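Lysine cyclodeaminase (Streptomyces pristinaespiralis, PDB 5YU3) catalyses the NAD-dependent cyclising deamination of L-lysine to L-pipecolic acid, and also recognises L-ornithine and L-2,4-diaminobutyric acid. Local coordinates at residues S126-R131 with P277-L282; H139-I144 with T152-L157; L159-Q164 with A202-T207. All blocks are in the same frame, centred on the assembly; numbering follows the deposited sequence.

Contact 1 of 3, residues S126-R131 with P277-L282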
ATOM      1  N   SER A 126      21.309  -9.300  -7.080  1.00 13.76           N
ATOM      2  CA  SER A 126      22.660  -9.710  -6.696  1.00 14.88           C
ATOM      3  C   SER A 126      23.471 -10.152  -7.908  1.00 16.17           C
ATOM      4  O   SER A 126      24.676  -9.879  -7.992  1.00 16.99           O
ATOM      5  CB  SER A 126      22.604 -10.828  -5.653  1.00 14.51           C
ATOM      6  OG  SER A 126      22.156 -10.348  -4.396  1.00 16.37           O
ATOM      7  N   ALA A 127      22.830 -10.841  -8.861  1.00 14.45           N
ATOM      8  CA  ALA A 127      23.537 -11.272 -10.065  1.00 17.57           C
ATOM      9  C   ALA A 127      23.973 -10.082 -10.910  1.00 16.52           C
ATOM     10  O   ALA A 127      25.086 -10.076 -11.449  1.00 16.46           O
ATOM     11  CB  ALA A 127      22.655 -12.213 -10.896  1.00 16.92           C
ATOM     12  N   VAL A 128      23.110  -9.065 -11.043  1.00 14.26           N
ATOM     13  CA  VAL A 128      23.496  -7.854 -11.769  1.00 14.63           C
ATOM     14  C   VAL A 128      24.699  -7.194 -11.105  1.00 15.11           C
ATOM     15  O   VAL A 128      25.665  -6.799 -11.777  1.00 17.06           O
ATOM     16  CB  VAL A 128      22.309  -6.876 -11.858  1.00 15.47           C
ATOM     17  CG1 VAL A 128      22.749  -5.540 -12.463  1.00 17.60           C
ATOM     18  CG2 VAL A 128      21.196  -7.488 -12.689  1.00 15.60           C
ATOM     19  N   ALA A 129      24.648  -7.041  -9.783  1.00 13.33           N
ATOM     20  CA  ALA A 129      25.745  -6.380  -9.075  1.00 15.82           C
ATOM     21  C   ALA A 129      27.020  -7.204  -9.129  1.00 18.75           C
ATOM     22  O   ALA A 129      28.120  -6.647  -9.239  1.00 16.21           O
ATOM     23  CB  ALA A 129      25.374  -6.130  -7.614  1.00 14.64           C
ATOM     24  N   SER A 130      26.895  -8.530  -9.016  1.00 17.08           N
ATOM     25  CA  SER A 130      28.082  -9.377  -8.952  1.00 16.06           C
ATOM     26  C   SER A 130      28.745  -9.517 -10.314  1.00 17.47           C
ATOM     27  O   SER A 130      29.967  -9.686 -10.393  1.00 16.36           O
ATOM     28  CB  SER A 130      27.722 -10.748  -8.388  1.00 15.48           C
ATOM     29  OG  SER A 130      27.203 -10.656  -7.074  1.00 17.66           O
ATOM     30  N   ARG A 131      27.969  -9.453 -11.396  1.00 17.87           N
ATOM     31  CA  ARG A 131      28.585  -9.404 -12.713  1.00 18.33           C
ATOM     32  C   ARG A 131      29.502  -8.194 -12.832  1.00 22.21           C
ATOM     33  O   ARG A 131      30.577  -8.275 -13.441  1.00 18.40           O
ATOM     34  CB  ARG A 131      27.498  -9.379 -13.790  1.00 19.98           C
ATOM     35  CG  ARG A 131      27.905  -9.989 -15.104  1.00 28.92           C
ATOM     36  CD  ARG A 131      26.659 -10.407 -15.865  1.00 26.88           C
ATOM     37  NE  ARG A 131      25.648  -9.362 -15.759  1.00 30.23           N
ATOM     38  CZ  ARG A 131      24.484  -9.377 -16.400  1.00 36.10           C
ATOM     39  NH1 ARG A 131      24.176 -10.403 -17.198  1.00 27.13           N
ATOM     40  NH2 ARG A 131      23.631  -8.366 -16.238  1.00 22.88           N
ATOM     41  N   PRO A 277      28.817   5.187  -6.227  1.00 22.21           N
ATOM     42  CA  PRO A 277      27.654   5.402  -7.096  1.00 20.76           C
ATOM     43  C   PRO A 277      26.680   4.239  -6.986  1.00 18.63           C
ATOM     44  O   PRO A 277      27.086   3.083  -6.859  1.00 19.49           O
ATOM     45  CB  PRO A 277      28.263   5.506  -8.493  1.00 25.42           C
ATOM     46  CG  PRO A 277      29.837   5.676  -8.212  1.00 26.88           C
ATOM     47  CD  PRO A 277      30.072   5.107  -7.065  1.00 25.09           C
ATOM     48  N   GLN A 278      25.385   4.560  -7.027  1.00 18.66           N
ATOM     49  CA  GLN A 278      24.345   3.548  -6.883  1.00 18.04           C
ATOM     50  C   GLN A 278      24.381   2.565  -8.052  1.00 19.47           C
ATOM     51  O   GLN A 278      24.958   2.833  -9.113  1.00 19.68           O
ATOM     52  CB  GLN A 278      22.964   4.205  -6.801  1.00 18.51           C
ATOM     53  CG  GLN A 278      22.508   4.887  -8.081  1.00 18.24           C
ATOM     54  CD  GLN A 278      21.220   5.679  -7.896  1.00 18.71           C
ATOM     55  OE1 GLN A 278      20.136   5.227  -8.275  1.00 19.50           O
ATOM     56  NE2 GLN A 278      21.333   6.868  -7.309  1.00 19.82           N
ATOM     57  N   LEU A 279      23.732   1.414  -7.851  1.00 17.45           N
ATOM     58  CA  LEU A 279      23.818   0.329  -8.827  1.00 17.01           C
ATOM     59  C   LEU A 279      23.334   0.770 -10.205  1.00 18.66           C
ATOM     60  O   LEU A 279      23.954   0.431 -11.224  1.00 18.94           O
ATOM     61  CB  LEU A 279      23.028  -0.879  -8.326  1.00 15.71           C
ATOM     62  CG  LEU A 279      22.963  -2.107  -9.249  1.00 17.62           C
ATOM     63  CD1 LEU A 279      24.354  -2.640  -9.542  1.00 20.79           C
ATOM     64  CD2 LEU A 279      22.097  -3.174  -8.599  1.00 18.94           C
ATOM     65  N   ALA A 280      22.245   1.554 -10.262  1.00 17.02           N
ATOM     66  CA  ALA A 280      21.750   2.032 -11.550  1.00 16.43           C
ATOM     67  C   ALA A 280      22.827   2.791 -12.313  1.00 19.33           C
ATOM     68  O   ALA A 280      22.941   2.664 -13.538  1.00 19.79           O
ATOM     69  CB  ALA A 280      20.522   2.924 -11.355  1.00 17.29           C
ATOM     70  N   HIS A 281      23.633   3.591 -11.608  1.00 20.41           N
ATOM     71  CA  HIS A 281      24.673   4.338 -12.310  1.00 23.96           C
ATOM     72  C   HIS A 281      25.759   3.409 -12.836  1.00 21.79           C
ATOM     73  O   HIS A 281      26.265   3.614 -13.949  1.00 27.50           O
ATOM     74  CB  HIS A 281      25.278   5.415 -11.407  1.00 24.18           C
ATOM     75  CG  HIS A 281      26.235   6.328 -12.121  1.00 39.33           C
ATOM     76  ND1 HIS A 281      27.607   6.223 -12.008  1.00 42.25           N
ATOM     77  CD2 HIS A 281      26.008   7.321 -13.015  1.00 41.47           C
ATOM     78  CE1 HIS A 281      28.180   7.144 -12.763  1.00 41.23           C
ATOM     79  NE2 HIS A 281      27.233   7.814 -13.393  1.00 43.97           N
ATOM     80  N   LEU A 282      26.131   2.391 -12.052  1.00 21.42           N
ATOM     81  CA  LEU A 282      27.081   1.392 -12.537  1.00 22.14           C
ATOM     82  C   LEU A 282      26.562   0.707 -13.798  1.00 25.87           C
ATOM     83  O   LEU A 282      27.331   0.435 -14.731  1.00 24.76           O
ATOM     84  CB  LEU A 282      27.363   0.353 -11.452  1.00 20.58           C
ATOM     85  CG  LEU A 282      27.869   0.802 -10.073  1.00 24.68           C
ATOM     86  CD1 LEU A 282      28.369  -0.390  -9.285  1.00 25.54           C
ATOM     87  CD2 LEU A 282      28.940   1.845 -10.214  1.00 26.09           C
TER
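Leu-279 reaches from the first turn of its helix to the side of helix 115-133, and one methyl does nearly all the touching. Its CD1 lies 4.0 Å from the CA of Ala-129 and 4.1 Å from the CB of the same residue, so the methyl sits against the CA-CB bond of the alanine. A looser approach joins that CD1 to Val-128 CG1 at 4.4 Å. The CG of Leu-279 is trans to its own amide nitrogen (chi1 178°), which carries the branch out from the helix toward Ala-129.

Gln-278 occupies the N-cap position, and Gln-278 O takes Leu-282 N at 3.2 Å in the opening turn. Just before it, Pro-277 O accepts a hydrogen bond from Thr-254 OG1, and the backbone of Leu-279 is bonded to Ala-255, tying the start of this helix to the edge strand 252-255. On the other helix, Ser-130 OG folds back on Ser-126 O at 2.8 Å, arriving 36° above the carbonyl plane, while the Ser-130 amide comes to that oxygen from the opposite face. Ser-130 OG also meets Asn-231 ND2 of strand 229-232. Helix 20-39 fills in beside the pair, with Leu-35 against Leu-279 and Thr-32 against Val-128.

Across the two segments the chemistry is purely apolar: no hydrogen bond fixes Leu-279 to helix 115-133. Dispersion and burial hold the methyl here, and the directional bonds lie to the sides, to strands 229-232 and 252-255 and, through Ser-126, to helix 148-160.

Contact 2 of 3, residues H139-I144 with T152-L157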
ATOM      1  N   HIS A 139      34.891 -18.687  -8.230  1.00 21.93           N
ATOM      2  CA  HIS A 139      34.659 -20.120  -8.173  1.00 25.03           C
ATOM      3  C   HIS A 139      33.958 -20.562  -6.895  1.00 20.69           C
ATOM      4  O   HIS A 139      33.220 -21.555  -6.916  1.00 21.01           O
ATOM      5  CB  HIS A 139      36.029 -20.829  -8.361  1.00 27.28           C
ATOM      6  CG  HIS A 139      36.125 -22.215  -7.802  1.00 34.93           C
ATOM      7  ND1 HIS A 139      36.090 -22.489  -6.449  1.00 38.53           N
ATOM      8  CD2 HIS A 139      36.352 -23.402  -8.416  1.00 36.30           C
ATOM      9  CE1 HIS A 139      36.236 -23.789  -6.258  1.00 37.12           C
ATOM     10  NE2 HIS A 139      36.401 -24.366  -7.437  1.00 38.88           N
ATOM     11  N   THR A 140      34.132 -19.834  -5.793  1.00 19.11           N
ATOM     12  CA  THR A 140      33.595 -20.218  -4.493  1.00 18.17           C
ATOM     13  C   THR A 140      32.629 -19.156  -3.994  1.00 21.61           C
ATOM     14  O   THR A 140      33.027 -18.008  -3.772  1.00 19.93           O
ATOM     15  CB  THR A 140      34.715 -20.410  -3.468  1.00 23.77           C
ATOM     16  OG1 THR A 140      35.515 -21.538  -3.846  1.00 25.10           O
ATOM     17  CG2 THR A 140      34.129 -20.635  -2.081  1.00 18.94           C
ATOM     18  N   LEU A 141      31.377 -19.544  -3.787  1.00 18.73           N
ATOM     19  CA  LEU A 141      30.379 -18.662  -3.201  1.00 18.79           C
ATOM     20  C   LEU A 141      30.252 -18.959  -1.715  1.00 18.18           C
ATOM     21  O   LEU A 141      30.276 -20.123  -1.298  1.00 21.32           O
ATOM     22  CB  LEU A 141      29.017 -18.833  -3.893  1.00 17.51           C
ATOM     23  CG  LEU A 141      27.783 -18.192  -3.236  1.00 17.77           C
ATOM     24  CD1 LEU A 141      27.874 -16.675  -3.352  1.00 17.80           C
ATOM     25  CD2 LEU A 141      26.495 -18.706  -3.895  1.00 19.33           C
ATOM     26  N   GLY A 142      30.131 -17.907  -0.917  1.00 16.69           N
ATOM     27  CA  GLY A 142      29.790 -18.028   0.490  1.00 16.34           C
ATOM     28  C   GLY A 142      28.361 -17.560   0.710  1.00 16.77           C
ATOM     29  O   GLY A 142      27.928 -16.573   0.108  1.00 16.46           O
ATOM     30  N   LEU A 143      27.628 -18.284   1.557  1.00 15.17           N
ATOM     31  CA  LEU A 143      26.277 -17.888   1.951  1.00 18.47           C
ATOM     32  C   LEU A 143      26.194 -17.878   3.464  1.00 18.37           C
ATOM     33  O   LEU A 143      26.455 -18.900   4.105  1.00 19.02           O
ATOM     34  CB  LEU A 143      25.209 -18.833   1.373  1.00 17.53           C
ATOM     35  CG  LEU A 143      25.109 -18.912  -0.152  1.00 18.02           C
ATOM     36  CD1 LEU A 143      24.122 -20.003  -0.559  1.00 17.27           C
ATOM     37  CD2 LEU A 143      24.719 -17.564  -0.792  1.00 17.98           C
ATOM     38  N   ILE A 144      25.836 -16.732   4.042  1.00 14.69           N
ATOM     39  CA  ILE A 144      25.514 -16.641   5.462  1.00 16.96           C
ATOM     40  C   ILE A 144      24.012 -16.435   5.568  1.00 17.60           C
ATOM     41  O   ILE A 144      23.482 -15.433   5.067  1.00 17.79           O
ATOM     42  CB  ILE A 144      26.267 -15.501   6.165  1.00 17.05           C
ATOM     43  CG1 ILE A 144      27.758 -15.532   5.818  1.00 24.08           C
ATOM     44  CG2 ILE A 144      26.018 -15.585   7.677  1.00 17.15           C
ATOM     45  CD1 ILE A 144      28.494 -16.624   6.507  1.00 23.46           C
ATOM     46  N   THR A 152      17.724 -18.520  -4.058  1.00 15.19           N
ATOM     47  CA  THR A 152      17.819 -17.795  -5.317  1.00 14.55           C
ATOM     48  C   THR A 152      19.099 -16.976  -5.430  1.00 12.86           C
ATOM     49  O   THR A 152      19.497 -16.647  -6.552  1.00 15.41           O
ATOM     50  CB  THR A 152      16.604 -16.886  -5.531  1.00 15.48           C
ATOM     51  OG1 THR A 152      16.358 -16.126  -4.347  1.00 16.22           O
ATOM     52  CG2 THR A 152      15.354 -17.732  -5.873  1.00 16.45           C
ATOM     53  N   GLN A 153      19.752 -16.643  -4.307  1.00 15.53           N
ATOM     54  CA  GLN A 153      21.094 -16.073  -4.390  1.00 16.87           C
ATOM     55  C   GLN A 153      22.035 -17.050  -5.080  1.00 16.08           C
ATOM     56  O   GLN A 153      22.721 -16.694  -6.045  1.00 14.47           O
ATOM     57  CB  GLN A 153      21.625 -15.720  -2.992  1.00 14.09           C
ATOM     58  CG  GLN A 153      20.882 -14.575  -2.283  1.00 15.88           C
ATOM     59  CD  GLN A 153      21.079 -13.245  -2.976  1.00 16.67           C
ATOM     60  OE1 GLN A 153      22.215 -12.809  -3.196  1.00 14.89           O
ATOM     61  NE2 GLN A 153      19.971 -12.595  -3.348  1.00 14.88           N
ATOM     62  N   LEU A 154      22.070 -18.295  -4.596  1.00 16.35           N
ATOM     63  CA  LEU A 154      22.917 -19.310  -5.218  1.00 15.59           C
ATOM     64  C   LEU A 154      22.506 -19.546  -6.670  1.00 16.29           C
ATOM     65  O   LEU A 154      23.356 -19.585  -7.566  1.00 14.53           O
ATOM     66  CB  LEU A 154      22.850 -20.610  -4.416  1.00 15.60           C
ATOM     67  CG  LEU A 154      23.439 -21.820  -5.158  1.00 19.71           C
ATOM     68  CD1 LEU A 154      24.900 -21.574  -5.499  1.00 21.51           C
ATOM     69  CD2 LEU A 154      23.307 -23.063  -4.329  1.00 24.42           C
ATOM     70  N   HIS A 155      21.203 -19.644  -6.933  1.00 14.02           N
ATOM     71  CA  HIS A 155      20.763 -19.948  -8.289  1.00 13.61           C
ATOM     72  C   HIS A 155      21.158 -18.837  -9.257  1.00 15.01           C
ATOM     73  O   HIS A 155      21.806 -19.092 -10.278  1.00 14.02           O
ATOM     74  CB  HIS A 155      19.251 -20.185  -8.314  1.00 14.92           C
ATOM     75  CG  HIS A 155      18.728 -20.487  -9.681  1.00 17.87           C
ATOM     76  ND1 HIS A 155      17.477 -20.096 -10.111  1.00 16.93           N
ATOM     77  CD2 HIS A 155      19.299 -21.142 -10.721  1.00 17.43           C
ATOM     78  CE1 HIS A 155      17.299 -20.505 -11.357  1.00 17.75           C
ATOM     79  NE2 HIS A 155      18.391 -21.139 -11.752  1.00 15.66           N
ATOM     80  N   ALA A 156      20.794 -17.586  -8.940  1.00 13.93           N
ATOM     81  CA  ALA A 156      21.121 -16.475  -9.835  1.00 16.57           C
ATOM     82  C   ALA A 156      22.628 -16.343 -10.044  1.00 13.82           C
ATOM     83  O   ALA A 156      23.095 -16.152 -11.171  1.00 14.05           O
ATOM     84  CB  ALA A 156      20.553 -15.165  -9.283  1.00 14.09           C
ATOM     85  N   LEU A 157      23.407 -16.401  -8.962  1.00 16.05           N
ATOM     86  CA  LEU A 157      24.847 -16.217  -9.114  1.00 14.83           C
ATOM     87  C   LEU A 157      25.465 -17.339  -9.937  1.00 16.39           C
ATOM     88  O   LEU A 157      26.400 -17.094 -10.709  1.00 16.75           O
ATOM     89  CB  LEU A 157      25.520 -16.113  -7.742  1.00 15.41           C
ATOM     90  CG  LEU A 157      25.111 -14.831  -7.010  1.00 15.41           C
ATOM     91  CD1 LEU A 157      25.557 -14.871  -5.550  1.00 17.60           C
ATOM     92  CD2 LEU A 157      25.652 -13.601  -7.727  1.00 17.47           C
TER
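Leu-141 of strand 140-144 spreads its two methyls over helix 148-160, one for each of two leucines. CG stands trans to the backbone nitrogen (chi1 168°), and the fork then sends CD2 to Leu-154 CD1 at 3.7 Å and CD1 to Leu-157 CD1, also at 3.7 Å. The side chains of Leu-141 and Leu-157 meet at about a right angle, whereas Leu-141 runs more slantwise past Leu-154.

Leu-143, two residues on and facing the same helix, takes the other common shape: CG is trans to the carbonyl carbon (chi1 -62°). Its CD1 sits 4.1 Å from Leu-154 CB, almost square to that side chain, and its CD2 lies 4.2 Å from Gln-153 CB. Leu-154 thus meets both strand leucines, Leu-141 with CD1 and CB, Leu-143 with CB. Gln-153 starts toward the strand but bends away at its amide end, where OE1 accepts from the hydroxyls of Ser-126 and Ser-206, so a buried polar group is satisfied beside the leucines.

Strand and helix run nearly antiparallel, 161° between their directions with 9.9 Å between axes, as expected for the first half of a Rossmann-type beta-alpha-beta unit. The turn and the first residues of the helix carry a GxGxxA pattern, consistent with dinucleotide binding, and Ile-144 at the strand end touches NAD.

Around this packing, Phe-179 covers Leu-143 and Leu-154, and Ala-183 of helix 179-183 also meets Leu-154. On the outer side of helix 148-160, Met-24 of helix 20-39 packs on Thr-152 and Ala-156, and the hydroxyl of Tyr-341 of the second subunit is hydrogen-bonded to His-155 ND1.

Contact 3 of 3, residues L159-Q164 with A202-T207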
ATOM      1  N   LEU A 159      24.248 -18.618 -12.490  1.00 16.59           N
ATOM      2  CA  LEU A 159      24.024 -18.375 -13.909  1.00 17.41           C
ATOM      3  C   LEU A 159      24.945 -17.316 -14.481  1.00 18.97           C
ATOM      4  O   LEU A 159      25.065 -17.222 -15.708  1.00 20.76           O
ATOM      5  CB  LEU A 159      22.570 -17.945 -14.181  1.00 17.29           C
ATOM      6  CG  LEU A 159      21.488 -18.897 -13.671  1.00 19.95           C
ATOM      7  CD1 LEU A 159      20.125 -18.290 -13.919  1.00 20.68           C
ATOM      8  CD2 LEU A 159      21.585 -20.272 -14.332  1.00 22.05           C
ATOM      9  N   VAL A 160      25.575 -16.492 -13.641  1.00 17.06           N
ATOM     10  CA  VAL A 160      26.412 -15.409 -14.142  1.00 18.57           C
ATOM     11  C   VAL A 160      27.881 -15.572 -13.776  1.00 17.08           C
ATOM     12  O   VAL A 160      28.720 -14.833 -14.322  1.00 20.03           O
ATOM     13  CB  VAL A 160      25.893 -14.034 -13.666  1.00 21.50           C
ATOM     14  CG1 VAL A 160      24.455 -13.807 -14.182  1.00 20.28           C
ATOM     15  CG2 VAL A 160      25.925 -13.951 -12.163  1.00 17.62           C
ATOM     16  N   LEU A 161      28.219 -16.496 -12.879  1.00 21.11           N
ATOM     17  CA  LEU A 161      29.593 -16.772 -12.492  1.00 18.09           C
ATOM     18  C   LEU A 161      29.871 -18.267 -12.548  1.00 20.81           C
ATOM     19  O   LEU A 161      28.972 -19.082 -12.311  1.00 19.41           O
ATOM     20  CB  LEU A 161      29.890 -16.262 -11.072  1.00 19.31           C
ATOM     21  CG  LEU A 161      29.767 -14.758 -10.833  1.00 19.92           C
ATOM     22  CD1 LEU A 161      29.796 -14.469  -9.335  1.00 16.88           C
ATOM     23  CD2 LEU A 161      30.856 -13.996 -11.611  1.00 16.64           C
ATOM     24  N   PRO A 162      31.117 -18.658 -12.835  1.00 21.13           N
ATOM     25  CA  PRO A 162      31.461 -20.086 -12.963  1.00 22.44           C
ATOM     26  C   PRO A 162      31.657 -20.774 -11.617  1.00 21.71           C
ATOM     27  O   PRO A 162      32.714 -21.350 -11.322  1.00 24.21           O
ATOM     28  CB  PRO A 162      32.742 -20.033 -13.800  1.00 21.98           C
ATOM     29  CG  PRO A 162      33.360 -18.630 -13.325  1.00 23.11           C
ATOM     30  CD  PRO A 162      32.342 -17.827 -13.127  1.00 21.81           C
ATOM     31  N   LEU A 163      30.615 -20.732 -10.790  1.00 20.63           N
ATOM     32  CA  LEU A 163      30.700 -21.235  -9.428  1.00 18.99           C
ATOM     33  C   LEU A 163      30.848 -22.747  -9.422  1.00 25.31           C
ATOM     34  O   LEU A 163      30.112 -23.460 -10.112  1.00 24.33           O
ATOM     35  CB  LEU A 163      29.460 -20.839  -8.628  1.00 19.74           C
ATOM     36  CG  LEU A 163      29.218 -19.344  -8.416  1.00 19.49           C
ATOM     37  CD1 LEU A 163      28.016 -19.148  -7.509  1.00 20.87           C
ATOM     38  CD2 LEU A 163      30.445 -18.659  -7.818  1.00 18.79           C
ATOM     39  N   GLN A 164      31.801 -23.235  -8.631  1.00 21.16           N
ATOM     40  CA  GLN A 164      31.993 -24.663  -8.456  1.00 27.81           C
ATOM     41  C   GLN A 164      31.597 -25.162  -7.079  1.00 25.91           C
ATOM     42  O   GLN A 164      31.312 -26.355  -6.929  1.00 31.14           O
ATOM     43  CB  GLN A 164      33.454 -25.042  -8.728  1.00 30.88           C
ATOM     44  CG  GLN A 164      33.851 -24.861 -10.185  1.00 33.31           C
ATOM     45  CD  GLN A 164      33.459 -26.057 -11.036  1.00 41.98           C
ATOM     46  OE1 GLN A 164      33.326 -25.949 -12.258  1.00 48.36           O
ATOM     47  NE2 GLN A 164      33.268 -27.209 -10.390  1.00 46.13           N
ATOM     48  N   ALA A 202      35.910 -17.467   0.339  1.00 19.05           N
ATOM     49  CA  ALA A 202      34.942 -17.173  -0.715  1.00 16.48           C
ATOM     50  C   ALA A 202      35.441 -16.084  -1.656  1.00 18.92           C
ATOM     51  O   ALA A 202      36.125 -15.139  -1.248  1.00 19.41           O
ATOM     52  CB  ALA A 202      33.599 -16.756  -0.108  1.00 19.24           C
ATOM     53  N   ASP A 203      35.068 -16.213  -2.930  1.00 18.37           N
ATOM     54  CA  ASP A 203      35.257 -15.150  -3.912  1.00 16.83           C
ATOM     55  C   ASP A 203      34.103 -14.155  -3.921  1.00 20.38           C
ATOM     56  O   ASP A 203      34.303 -12.967  -4.203  1.00 16.77           O
ATOM     57  CB  ASP A 203      35.398 -15.742  -5.315  1.00 19.79           C
ATOM     58  CG  ASP A 203      36.566 -16.698  -5.428  1.00 26.46           C
ATOM     59  OD1 ASP A 203      37.701 -16.274  -5.120  1.00 22.55           O
ATOM     60  OD2 ASP A 203      36.342 -17.866  -5.822  1.00 22.87           O
ATOM     61  N   VAL A 204      32.896 -14.626  -3.642  1.00 16.69           N
ATOM     62  CA  VAL A 204      31.713 -13.779  -3.551  1.00 14.99           C
ATOM     63  C   VAL A 204      30.878 -14.322  -2.399  1.00 15.49           C
ATOM     64  O   VAL A 204      30.858 -15.531  -2.161  1.00 17.01           O
ATOM     65  CB  VAL A 204      30.948 -13.765  -4.894  1.00 15.03           C
ATOM     66  CG1 VAL A 204      30.770 -15.177  -5.413  1.00 21.57           C
ATOM     67  CG2 VAL A 204      29.599 -13.044  -4.763  1.00 17.00           C
ATOM     68  N   ILE A 205      30.240 -13.434  -1.642  1.00 14.45           N
ATOM     69  CA  ILE A 205      29.417 -13.832  -0.504  1.00 14.51           C
ATOM     70  C   ILE A 205      28.068 -13.144  -0.647  1.00 16.80           C
ATOM     71  O   ILE A 205      28.009 -11.988  -1.074  1.00 16.44           O
ATOM     72  CB  ILE A 205      30.072 -13.456   0.847  1.00 16.47           C
ATOM     73  CG1 ILE A 205      31.339 -14.291   1.086  1.00 17.10           C
ATOM     74  CG2 ILE A 205      29.089 -13.628   2.028  1.00 15.89           C
ATOM     75  CD1 ILE A 205      32.186 -13.811   2.271  1.00 18.58           C
ATOM     76  N   SER A 206      26.991 -13.850  -0.303  1.00 15.58           N
ATOM     77  CA  SER A 206      25.698 -13.223  -0.037  1.00 13.95           C
ATOM     78  C   SER A 206      25.325 -13.461   1.419  1.00 16.99           C
ATOM     79  O   SER A 206      25.345 -14.603   1.892  1.00 17.34           O
ATOM     80  CB  SER A 206      24.584 -13.774  -0.957  1.00 13.51           C
ATOM     81  OG  SER A 206      24.770 -13.354  -2.288  1.00 14.78           O
ATOM     82  N   THR A 207      24.993 -12.386   2.136  1.00 14.60           N
ATOM     83  CA  THR A 207      24.415 -12.497   3.468  1.00 12.94           C
ATOM     84  C   THR A 207      22.919 -12.240   3.360  1.00 16.05           C
ATOM     85  O   THR A 207      22.502 -11.241   2.769  1.00 17.66           O
ATOM     86  CB  THR A 207      25.063 -11.523   4.468  1.00 18.01           C
ATOM     87  OG1 THR A 207      24.800 -10.165   4.090  1.00 17.40           O
ATOM     88  CG2 THR A 207      26.577 -11.732   4.514  1.00 15.98           C
TER
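Leu-161 and Leu-163 both converge on Val-204, where the beta-alpha-beta crossover of the Rossmann-type domain turns back from helix 148-160 toward strand 165-169. The turn packs against Val-204, the first residue of strand 204-207, which is a neighbour of strand 140-144 in the parallel sheet.

Leu-159 points to other company, packing on Asp-21, Met-24 and Arg-25 of helix 20-39. Two residues on, the CB of Leu-161 points at strand 204-207. Its CG is trans to the carbonyl carbon (chi1 -62°), which extends the branch until CD1 stands 4.1 Å from Val-204 CG1, the two side chains passing at a slant.

Pro-162 follows as the centre of an inverse gamma turn, closed by a weak bond of 2.8 Å from Leu-163 N to Leu-161 O. Leu-161 and Leu-163, on either side of Pro-162 in sequence, both reach Val-204. The CB of Leu-163 points neither at nor away from the strand, yet the end of the side chain comes nearer, bringing CD2 to 4.2 Å from Val-204 CG1; it rests on Leu-141 as well. Gln-164 ends the walk by bonding through its backbone to His-139, beside the start of strand 140-144.

Opposite, the carboxylate of Asp-203, just before Val-204, has four partners: OD2 takes the backbone amides of His-139 and Thr-140, while OD1 forms a salt bridge with Arg-225 and a hydrogen bond with His-227. Val-204 itself (chi1 48°) has CG1 between its backbone nitrogen and carbonyl carbon, and that single methyl is the one that meets both leucines.

All three contacts are apolar across their segments, with polar bonds kept to the flanks. Contacts 1 and 2 involve buried residues throughout; contact 3 lies closer to the surface, Leu-163 being partly exposed. The centres of contacts 2 and 3 are about 5 Å apart: contact 2 uses helix 148-160 and contact 3 the turn that follows it, on adjacent strands joined by Gly-142 N to Val-204 O at 2.8 Å. The centre of contact 1, helix on helix, is about 15 Å from that of contact 3 and 16 Å from that of contact 2. Ala-127 and Ser-130 pack against Val-160 and Leu-157, and Ser-126 OG hydrogen-bonds Gln-153 OE1 at 2.7 Å.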